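Local coordinates for protein endoglucanase (Komagataeibacter sucrofermentans, PDB 6VC5) that probably hydrolyses internal beta-1,4-glucosidic linkages in cellulose and related beta-glucans, as a family 8 glycoside hydrolase, at residues R246-N249 with A255-G258. Numbering follows the deposited sequence.
Sequences RFWN and ALPG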
loop_
_atom_site.group_PDB
_atom_site.type_symbol
_atom_site.label_atom_id
_atom_site.label_comp_id
_atom_site.label_asym_id
_atom_site.label_seq_id
_atom_site.Cartn_x
_atom_site.Cartn_y
_atom_site.Cartn_z
ATOM N N ARG A 246 18.934 -12.000 -2.308
ATOM C CA ARG A 246 19.476 -13.131 -1.561
ATOM C C ARG A 246 18.373 -13.874 -0.829
ATOM O O ARG A 246 18.388 -15.110 -0.747
ATOM C CB ARG A 246 20.518 -12.638 -0.558
ATOM C CG ARG A 246 21.913 -13.118 -0.867
ATOM C CD ARG A 246 22.897 -12.669 0.194
ATOM N NE ARG A 246 22.862 -11.224 0.403
ATOM C CZ ARG A 246 23.336 -10.328 -0.459
ATOM N NH1 ARG A 246 23.271 -9.032 -0.176
ATOM N NH2 ARG A 246 23.879 -10.726 -1.598
ATOM N N PHE A 247 17.402 -13.129 -0.302
ATOM C CA PHE A 247 16.275 -13.724 0.403
ATOM C C PHE A 247 15.392 -14.542 -0.543
ATOM O O PHE A 247 15.112 -15.719 -0.282
ATOM C CB PHE A 247 15.482 -12.611 1.099
ATOM C CG PHE A 247 14.226 -13.079 1.767
ATOM C CD1 PHE A 247 14.286 -13.901 2.883
ATOM C CD2 PHE A 247 12.988 -12.684 1.293
ATOM C CE1 PHE A 247 13.135 -14.335 3.504
ATOM C CE2 PHE A 247 11.827 -13.119 1.909
ATOM C CZ PHE A 247 11.900 -13.940 3.014
ATOM N N TRP A 248 14.942 -13.942 -1.654
ATOM C CA TRP A 248 14.065 -14.685 -2.554
ATOM C C TRP A 248 14.744 -15.948 -3.060
ATOM O O TRP A 248 14.115 -17.007 -3.156
ATOM C CB TRP A 248 13.679 -13.865 -3.782
ATOM C CG TRP A 248 13.187 -12.469 -3.600
ATOM C CD1 TRP A 248 13.627 -11.372 -4.289
ATOM C CD2 TRP A 248 12.107 -12.016 -2.773
ATOM N NE1 TRP A 248 12.919 -10.265 -3.912
ATOM C CE2 TRP A 248 11.978 -10.627 -2.988
ATOM C CE3 TRP A 248 11.251 -12.641 -1.861
ATOM C CZ2 TRP A 248 11.030 -9.846 -2.319
ATOM C CZ3 TRP A 248 10.302 -11.863 -1.197
ATOM C CH2 TRP A 248 10.206 -10.483 -1.429
ATOM N N ASN A 249 16.014 -15.842 -3.441
ATOM C CA ASN A 249 16.697 -16.963 -4.069
ATOM C C ASN A 249 17.082 -18.061 -3.084
ATOM O O ASN A 249 17.261 -19.212 -3.506
ATOM C CB ASN A 249 17.900 -16.445 -4.851
ATOM C CG ASN A 249 17.482 -15.739 -6.124
ATOM O OD1 ASN A 249 16.794 -16.318 -6.960
ATOM N ND2 ASN A 249 17.880 -14.480 -6.270
ATOM N N ALA A 255 8.856 -21.989 -3.089
ATOM C CA ALA A 255 8.751 -22.134 -1.642
ATOM C C ALA A 255 8.935 -20.809 -0.902
ATOM O O ALA A 255 9.484 -20.793 0.204
ATOM C CB ALA A 255 9.734 -23.198 -1.132
ATOM N N LEU A 256 8.501 -19.697 -1.485
ATOM C CA LEU A 256 8.615 -18.440 -0.758
ATOM C C LEU A 256 7.745 -18.521 0.494
ATOM O O LEU A 256 6.611 -19.004 0.425
ATOM C CB LEU A 256 8.160 -17.262 -1.631
ATOM C CG LEU A 256 8.967 -16.972 -2.906
ATOM C CD1 LEU A 256 8.345 -15.800 -3.678
ATOM C CD2 LEU A 256 10.434 -16.701 -2.606
ATOM N N PRO A 257 8.232 -18.087 1.631
ATOM C CA PRO A 257 7.443 -18.169 2.860
ATOM C C PRO A 257 6.360 -17.096 2.931
ATOM O O PRO A 257 6.554 -16.042 2.453
ATOM C CB PRO A 257 8.482 -17.928 3.945
ATOM C CG PRO A 257 9.553 -17.138 3.287
ATOM C CD PRO A 257 9.601 -17.621 1.862
ATOM N N GLY A 258 5.243 -17.415 3.536
ATOM C CA GLY A 258 4.233 -16.403 3.810
ATOM C C GLY A 258 4.665 -15.418 4.879
ATOM O O GLY A 258 4.305 -14.234 4.834
#
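The chi1 of Phe247 (175°) sets the ring opposite the backbone nitrogen and beside the carbonyl carbon, with its CZ end at Pro257. Leu256 has CG anti to its carbonyl carbon (chi1 -63°), and its CD2 branch reaches back to Trp248. The contact has these two points. At the first, the far end of the phenyl ring meets the proline ring, with Phe247 CZ 4.0 Å from Pro257 CG. The two side chains approach from opposite directions, and CG comes in obliquely to the phenyl ring. At the second, Leu256 CD2 lies 3.7 Å from the backbone O of Trp248. The same methyl is 4.2 Å from Trp248 CE3 on the six-membered ring of the indole, again obliquely placed.

The contact joins the C-terminal part of helix 238-251 to the following loop in the (alpha/alpha)6 barrel of family 8. The chain leaves the helix and turns, and Leu256 and Pro257, in extended conformation, pass beside it before strand 260-261. Trp193 stacks edge-to-face with Phe247. Ala280 of helix 274-282 touches both Trp248 and Leu256, so that helix shares this apolar cluster. The backbone of Leu256 is hydrogen-bonded to Ala272. The N of Leu256 donates to a glycerol, probably from the crystallisation liquor.

All four touching residues are buried. Apart from the methyl against the Trp248 carbonyl, the touching atoms are carbons, and no hydrogen bond links 246-249 to 255-258. Bonds from Ala255 O to Arg267 NH2 and from Gly258 O to Tyr276 OH probably help hold the loop. The contact itself therefore probably depends on van der Waals packing and the exclusion of water.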